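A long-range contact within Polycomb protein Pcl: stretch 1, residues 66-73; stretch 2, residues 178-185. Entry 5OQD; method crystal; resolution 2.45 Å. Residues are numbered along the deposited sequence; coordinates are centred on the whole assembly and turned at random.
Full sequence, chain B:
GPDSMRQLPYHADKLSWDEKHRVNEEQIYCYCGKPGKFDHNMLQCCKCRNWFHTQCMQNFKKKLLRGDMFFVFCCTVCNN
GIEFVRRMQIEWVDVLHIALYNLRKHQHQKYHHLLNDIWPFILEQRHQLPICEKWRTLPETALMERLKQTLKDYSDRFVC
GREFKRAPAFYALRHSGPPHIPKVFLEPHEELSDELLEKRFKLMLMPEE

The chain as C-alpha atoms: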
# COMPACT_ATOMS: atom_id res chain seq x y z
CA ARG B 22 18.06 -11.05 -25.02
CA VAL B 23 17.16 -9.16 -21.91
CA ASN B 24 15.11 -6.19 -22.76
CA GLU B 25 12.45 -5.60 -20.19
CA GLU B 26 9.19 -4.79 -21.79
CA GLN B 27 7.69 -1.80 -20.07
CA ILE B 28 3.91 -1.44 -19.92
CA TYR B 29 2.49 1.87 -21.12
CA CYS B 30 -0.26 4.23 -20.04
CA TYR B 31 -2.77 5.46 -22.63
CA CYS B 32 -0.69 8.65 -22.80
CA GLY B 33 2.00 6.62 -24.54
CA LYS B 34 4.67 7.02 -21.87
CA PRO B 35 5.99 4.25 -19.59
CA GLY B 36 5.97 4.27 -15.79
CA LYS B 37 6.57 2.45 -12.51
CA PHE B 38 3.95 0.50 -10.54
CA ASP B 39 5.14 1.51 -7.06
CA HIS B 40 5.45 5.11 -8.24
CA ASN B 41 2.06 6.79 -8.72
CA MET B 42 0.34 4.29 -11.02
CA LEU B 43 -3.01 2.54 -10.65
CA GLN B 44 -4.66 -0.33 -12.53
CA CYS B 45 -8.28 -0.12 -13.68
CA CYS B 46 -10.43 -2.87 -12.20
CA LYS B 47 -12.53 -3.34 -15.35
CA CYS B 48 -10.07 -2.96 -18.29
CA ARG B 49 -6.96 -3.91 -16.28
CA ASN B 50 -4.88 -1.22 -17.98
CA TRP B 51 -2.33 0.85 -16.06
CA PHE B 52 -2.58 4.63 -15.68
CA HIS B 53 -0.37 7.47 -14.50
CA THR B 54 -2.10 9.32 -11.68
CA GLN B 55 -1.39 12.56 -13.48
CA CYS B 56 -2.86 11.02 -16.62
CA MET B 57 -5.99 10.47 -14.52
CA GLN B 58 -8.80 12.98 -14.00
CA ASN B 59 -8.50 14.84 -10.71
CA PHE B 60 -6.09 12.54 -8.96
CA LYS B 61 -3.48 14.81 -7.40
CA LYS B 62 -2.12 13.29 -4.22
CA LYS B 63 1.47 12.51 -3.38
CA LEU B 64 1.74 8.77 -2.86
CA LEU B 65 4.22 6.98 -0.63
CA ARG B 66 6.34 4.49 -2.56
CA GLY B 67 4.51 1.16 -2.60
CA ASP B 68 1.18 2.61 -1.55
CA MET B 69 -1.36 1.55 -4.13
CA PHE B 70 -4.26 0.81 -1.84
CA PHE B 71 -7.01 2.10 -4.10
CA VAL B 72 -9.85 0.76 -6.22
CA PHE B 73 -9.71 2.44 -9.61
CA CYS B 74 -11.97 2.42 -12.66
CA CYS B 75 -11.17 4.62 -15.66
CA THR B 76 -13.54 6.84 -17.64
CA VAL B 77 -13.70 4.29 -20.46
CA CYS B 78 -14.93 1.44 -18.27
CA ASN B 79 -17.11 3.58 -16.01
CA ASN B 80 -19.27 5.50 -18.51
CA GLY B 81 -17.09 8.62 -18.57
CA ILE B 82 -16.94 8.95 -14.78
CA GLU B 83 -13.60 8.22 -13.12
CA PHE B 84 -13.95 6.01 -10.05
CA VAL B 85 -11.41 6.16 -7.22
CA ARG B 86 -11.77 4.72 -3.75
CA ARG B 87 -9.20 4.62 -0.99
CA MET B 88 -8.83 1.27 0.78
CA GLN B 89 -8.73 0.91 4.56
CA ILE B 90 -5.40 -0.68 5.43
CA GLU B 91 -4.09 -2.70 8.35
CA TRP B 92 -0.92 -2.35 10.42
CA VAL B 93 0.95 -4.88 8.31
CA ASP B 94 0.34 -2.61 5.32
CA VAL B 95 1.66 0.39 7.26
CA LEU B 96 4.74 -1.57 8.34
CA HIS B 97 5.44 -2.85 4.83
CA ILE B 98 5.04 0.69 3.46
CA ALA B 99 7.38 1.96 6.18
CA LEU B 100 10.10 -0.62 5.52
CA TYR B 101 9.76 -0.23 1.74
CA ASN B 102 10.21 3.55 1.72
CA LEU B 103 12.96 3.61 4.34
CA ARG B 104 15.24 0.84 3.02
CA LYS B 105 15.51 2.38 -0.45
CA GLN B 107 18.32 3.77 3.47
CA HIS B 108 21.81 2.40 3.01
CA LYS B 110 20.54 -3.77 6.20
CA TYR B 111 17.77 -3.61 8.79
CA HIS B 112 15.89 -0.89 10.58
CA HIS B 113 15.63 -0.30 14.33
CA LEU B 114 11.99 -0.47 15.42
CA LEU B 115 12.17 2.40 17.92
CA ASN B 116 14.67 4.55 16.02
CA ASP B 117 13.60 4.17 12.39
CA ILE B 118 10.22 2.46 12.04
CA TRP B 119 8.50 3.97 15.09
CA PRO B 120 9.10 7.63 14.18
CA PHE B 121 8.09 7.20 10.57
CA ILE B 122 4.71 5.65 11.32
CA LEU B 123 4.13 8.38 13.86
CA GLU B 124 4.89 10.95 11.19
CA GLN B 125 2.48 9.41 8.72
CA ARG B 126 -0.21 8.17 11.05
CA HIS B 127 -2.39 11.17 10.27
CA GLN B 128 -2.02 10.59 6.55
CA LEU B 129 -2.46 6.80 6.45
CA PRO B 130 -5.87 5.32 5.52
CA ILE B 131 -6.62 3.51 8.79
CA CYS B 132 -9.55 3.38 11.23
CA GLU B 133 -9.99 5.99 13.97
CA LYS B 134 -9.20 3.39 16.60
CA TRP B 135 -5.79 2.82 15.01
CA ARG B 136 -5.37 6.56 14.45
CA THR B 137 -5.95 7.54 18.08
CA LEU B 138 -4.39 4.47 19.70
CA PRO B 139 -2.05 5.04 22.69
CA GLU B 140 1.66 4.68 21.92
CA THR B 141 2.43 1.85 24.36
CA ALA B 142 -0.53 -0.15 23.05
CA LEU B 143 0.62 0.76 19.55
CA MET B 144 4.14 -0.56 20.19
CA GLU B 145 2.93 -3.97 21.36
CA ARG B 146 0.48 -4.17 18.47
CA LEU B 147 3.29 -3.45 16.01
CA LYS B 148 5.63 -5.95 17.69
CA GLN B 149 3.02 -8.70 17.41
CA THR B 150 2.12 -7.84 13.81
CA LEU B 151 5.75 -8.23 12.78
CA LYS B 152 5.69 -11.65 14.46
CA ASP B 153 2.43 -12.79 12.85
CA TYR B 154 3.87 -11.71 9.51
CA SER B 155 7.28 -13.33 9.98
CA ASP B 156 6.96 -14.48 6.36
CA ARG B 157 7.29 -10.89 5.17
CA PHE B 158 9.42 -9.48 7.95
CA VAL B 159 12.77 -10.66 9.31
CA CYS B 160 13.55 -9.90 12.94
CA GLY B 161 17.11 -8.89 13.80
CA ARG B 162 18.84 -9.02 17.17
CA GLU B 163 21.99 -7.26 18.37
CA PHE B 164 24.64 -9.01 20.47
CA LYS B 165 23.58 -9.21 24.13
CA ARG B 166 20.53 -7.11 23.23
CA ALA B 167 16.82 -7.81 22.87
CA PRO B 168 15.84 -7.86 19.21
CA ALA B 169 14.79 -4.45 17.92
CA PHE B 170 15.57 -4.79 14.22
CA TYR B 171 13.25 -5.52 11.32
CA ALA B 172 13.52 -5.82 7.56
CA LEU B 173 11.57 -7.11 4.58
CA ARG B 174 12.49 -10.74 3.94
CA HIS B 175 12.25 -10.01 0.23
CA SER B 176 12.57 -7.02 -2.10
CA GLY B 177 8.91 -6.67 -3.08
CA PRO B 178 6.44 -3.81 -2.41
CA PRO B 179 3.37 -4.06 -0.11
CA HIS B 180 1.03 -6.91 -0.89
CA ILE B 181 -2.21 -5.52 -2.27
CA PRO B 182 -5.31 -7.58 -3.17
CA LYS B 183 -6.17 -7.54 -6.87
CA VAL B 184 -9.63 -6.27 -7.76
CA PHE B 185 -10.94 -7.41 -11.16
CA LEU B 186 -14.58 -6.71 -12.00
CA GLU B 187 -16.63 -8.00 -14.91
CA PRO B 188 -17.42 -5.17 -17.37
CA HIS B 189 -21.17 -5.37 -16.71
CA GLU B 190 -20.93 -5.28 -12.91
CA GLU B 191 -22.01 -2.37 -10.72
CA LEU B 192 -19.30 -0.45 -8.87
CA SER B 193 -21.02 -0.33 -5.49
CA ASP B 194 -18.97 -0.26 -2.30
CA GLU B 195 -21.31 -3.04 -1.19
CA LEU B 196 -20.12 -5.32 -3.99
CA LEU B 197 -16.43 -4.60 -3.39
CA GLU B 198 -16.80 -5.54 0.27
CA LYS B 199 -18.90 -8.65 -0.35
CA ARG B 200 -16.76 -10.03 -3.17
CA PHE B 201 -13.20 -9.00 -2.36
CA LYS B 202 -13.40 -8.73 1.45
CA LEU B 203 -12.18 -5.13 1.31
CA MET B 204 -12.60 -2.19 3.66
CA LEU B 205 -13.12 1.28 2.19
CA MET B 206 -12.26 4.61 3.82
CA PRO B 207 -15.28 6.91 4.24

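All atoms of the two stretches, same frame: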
# COMPACT_ATOMS: atom_id res chain seq x y z
N ARG B 66 5.88 5.54 -1.67
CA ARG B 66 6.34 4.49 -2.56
C ARG B 66 5.86 3.12 -2.10
O ARG B 66 6.19 2.68 -1.00
CB ARG B 66 7.87 4.51 -2.67
CG ARG B 66 8.39 4.04 -4.02
CD ARG B 66 9.87 4.33 -4.18
NE ARG B 66 10.30 4.21 -5.57
CZ ARG B 66 10.70 3.07 -6.13
NH1 ARG B 66 10.73 1.95 -5.42
NH2 ARG B 66 11.06 3.05 -7.40
N GLY B 67 5.06 2.46 -2.93
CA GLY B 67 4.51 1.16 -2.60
C GLY B 67 3.04 1.23 -2.24
O GLY B 67 2.34 0.22 -2.23
N ASP B 68 2.55 2.44 -1.99
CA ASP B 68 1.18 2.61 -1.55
C ASP B 68 0.24 2.71 -2.74
O ASP B 68 0.13 3.75 -3.37
CB ASP B 68 1.07 3.88 -0.71
CG ASP B 68 -0.34 4.16 -0.26
OD1 ASP B 68 -1.23 3.35 -0.56
OD2 ASP B 68 -0.56 5.19 0.40
N MET B 69 -0.43 1.62 -3.02
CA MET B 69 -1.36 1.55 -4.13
C MET B 69 -2.74 1.12 -3.67
O MET B 69 -3.49 0.53 -4.43
CB MET B 69 -0.85 0.59 -5.19
CG MET B 69 0.28 1.17 -6.02
SD MET B 69 1.26 -0.11 -6.81
CE MET B 69 0.03 -0.95 -7.79
N PHE B 70 -3.07 1.38 -2.42
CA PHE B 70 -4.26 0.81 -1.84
C PHE B 70 -5.48 1.61 -2.25
O PHE B 70 -6.05 2.36 -1.47
CB PHE B 70 -4.14 0.76 -0.33
CG PHE B 70 -3.09 -0.19 0.16
CD1 PHE B 70 -1.79 0.23 0.30
CD2 PHE B 70 -3.41 -1.49 0.48
CE1 PHE B 70 -0.82 -0.64 0.75
CE2 PHE B 70 -2.45 -2.36 0.93
CZ PHE B 70 -1.15 -1.94 1.06
N PHE B 71 -5.87 1.42 -3.51
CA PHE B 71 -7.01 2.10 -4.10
C PHE B 71 -7.78 1.14 -4.99
O PHE B 71 -7.23 0.18 -5.50
CB PHE B 71 -6.53 3.26 -4.96
CG PHE B 71 -5.96 4.40 -4.18
CD1 PHE B 71 -6.77 5.39 -3.69
CD2 PHE B 71 -4.60 4.49 -3.98
CE1 PHE B 71 -6.25 6.44 -2.99
CE2 PHE B 71 -4.07 5.55 -3.27
CZ PHE B 71 -4.90 6.53 -2.78
N VAL B 72 -9.05 1.43 -5.20
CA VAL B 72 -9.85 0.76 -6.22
C VAL B 72 -10.13 1.76 -7.32
O VAL B 72 -10.80 2.77 -7.10
CB VAL B 72 -11.17 0.20 -5.66
CG1 VAL B 72 -12.04 -0.33 -6.79
CG2 VAL B 72 -10.90 -0.89 -4.64
N PHE B 73 -9.62 1.48 -8.52
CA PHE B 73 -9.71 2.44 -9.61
C PHE B 73 -10.45 1.89 -10.83
O PHE B 73 -10.28 0.74 -11.22
CB PHE B 73 -8.31 2.90 -10.03
CG PHE B 73 -8.30 3.72 -11.28
CD1 PHE B 73 -8.95 4.94 -11.34
CD2 PHE B 73 -7.62 3.28 -12.41
CE1 PHE B 73 -8.94 5.70 -12.49
CE2 PHE B 73 -7.61 4.03 -13.56
CZ PHE B 73 -8.26 5.24 -13.61
N PRO B 178 7.30 -4.86 -2.96
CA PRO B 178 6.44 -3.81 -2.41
C PRO B 178 5.30 -4.41 -1.58
O PRO B 178 5.16 -5.63 -1.57
CB PRO B 178 5.92 -3.10 -3.66
CG PRO B 178 5.87 -4.17 -4.68
CD PRO B 178 7.07 -5.04 -4.41
N PRO B 179 4.51 -3.56 -0.89
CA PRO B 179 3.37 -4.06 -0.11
C PRO B 179 2.42 -4.96 -0.90
O PRO B 179 2.11 -4.68 -2.05
CB PRO B 179 2.66 -2.77 0.31
CG PRO B 179 3.75 -1.78 0.43
CD PRO B 179 4.74 -2.13 -0.65
N HIS B 180 2.01 -6.06 -0.27
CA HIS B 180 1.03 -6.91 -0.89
C HIS B 180 -0.26 -6.12 -0.94
O HIS B 180 -0.67 -5.52 0.05
CB HIS B 180 0.84 -8.19 -0.08
CG HIS B 180 2.04 -9.08 -0.05
ND1 HIS B 180 3.09 -8.88 0.83
CD2 HIS B 180 2.37 -10.16 -0.78
CE1 HIS B 180 4.01 -9.81 0.63
NE2 HIS B 180 3.60 -10.60 -0.34
N ILE B 181 -0.90 -6.13 -2.10
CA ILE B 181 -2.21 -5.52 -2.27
C ILE B 181 -3.14 -6.45 -3.04
O ILE B 181 -2.76 -6.97 -4.09
CB ILE B 181 -2.11 -4.17 -2.99
CG1 ILE B 181 -1.17 -3.23 -2.23
CG2 ILE B 181 -3.48 -3.53 -3.17
CD1 ILE B 181 -1.07 -1.85 -2.81
N PRO B 182 -4.35 -6.69 -2.51
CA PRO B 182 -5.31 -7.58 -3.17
C PRO B 182 -5.76 -7.05 -4.53
O PRO B 182 -6.09 -5.87 -4.66
CB PRO B 182 -6.48 -7.62 -2.18
CG PRO B 182 -6.36 -6.37 -1.39
CD PRO B 182 -4.89 -6.13 -1.25
N LYS B 183 -5.75 -7.92 -5.53
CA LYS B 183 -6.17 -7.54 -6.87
C LYS B 183 -7.69 -7.50 -6.98
O LYS B 183 -8.38 -8.42 -6.54
CB LYS B 183 -5.61 -8.52 -7.90
CG LYS B 183 -4.17 -8.24 -8.30
CD LYS B 183 -4.07 -7.08 -9.27
CE LYS B 183 -2.71 -7.05 -9.94
NZ LYS B 183 -2.42 -5.74 -10.59
N VAL B 184 -8.20 -6.43 -7.56
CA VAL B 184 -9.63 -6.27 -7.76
C VAL B 184 -9.96 -6.24 -9.25
O VAL B 184 -9.70 -5.24 -9.93
CB VAL B 184 -10.16 -5.00 -7.09
CG1 VAL B 184 -11.68 -4.97 -7.12
CG2 VAL B 184 -9.67 -4.92 -5.65
N PHE B 185 -10.51 -7.33 -9.76
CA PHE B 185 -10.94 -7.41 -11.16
C PHE B 185 -12.45 -7.61 -11.25
O PHE B 185 -12.97 -8.63 -10.81
CB PHE B 185 -10.21 -8.54 -11.89
CG PHE B 185 -8.77 -8.25 -12.19
CD1 PHE B 185 -8.34 -6.95 -12.40
CD2 PHE B 185 -7.84 -9.28 -12.26
CE1 PHE B 185 -7.01 -6.68 -12.67
CE2 PHE B 185 -6.51 -9.01 -12.54
CZ PHE B 185 -6.10 -7.71 -12.74
O HOH W 1 2.33 -2.15 -3.26

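The two stretches, more than 100 residues apart in sequence, run in nearly the same direction, 18° apart, and bury 357 Å² between them. No direct hydrogen bond joins them, and the contact is chiefly apolar.

Its centre is Ile181, whose side chain points toward stretch 1 and packs on Phe70 and Met69. Ile181 CD1 lies 3.7 Å from the centroid of the Phe70 ring (CG to CZ) and only 7° off the ring normal, a CH-pi contact made squarely over the face. Ile181 CG1 approaches the same face, 3.5 Å from Phe70 CE2, while Ile181 CD1 also reaches Met69 CB at 3.4 Å. Although the CA-to-CB bond of Phe70 points sideways, the m rotamer brings the end of its ring nearer to stretch 2. There Phe70 CZ lies 4.0 Å from Pro179 CB, and Phe70 CE2 is 3.7 Å from His180 O. Further along, Val72 CG2 meets Val184 CG2 at 4.3 Å, a looser contact where the backbones stand farther apart.

At Gly67 the backbone itself forms the surface. The CA atoms of Gly67 and Pro178 are 5.3 Å apart, and Gly67 O lies 3.6 Å from Pro179 CG. A CB on Gly67 would come within 2.8 Å of Pro179 CD, a clash; the backbone angles (phi 105°, psi -14°) independently call for glycine, because a CB would also jam against the preceding carbonyl oxygen.

The polar link is indirect. One water donates hydrogen bonds to Gly67 O at 2.6 Å and to Pro179 O at 2.8 Å, bridging two carbonyls that, both being acceptors, could not pair directly.

Within stretch 1, two hydrogen bonds brace the turn leading through Phe70: Phe70 N to Asp68 OD1 (3.3 Å, nearly linear) and Phe71 N to Met69 O (2.7 Å).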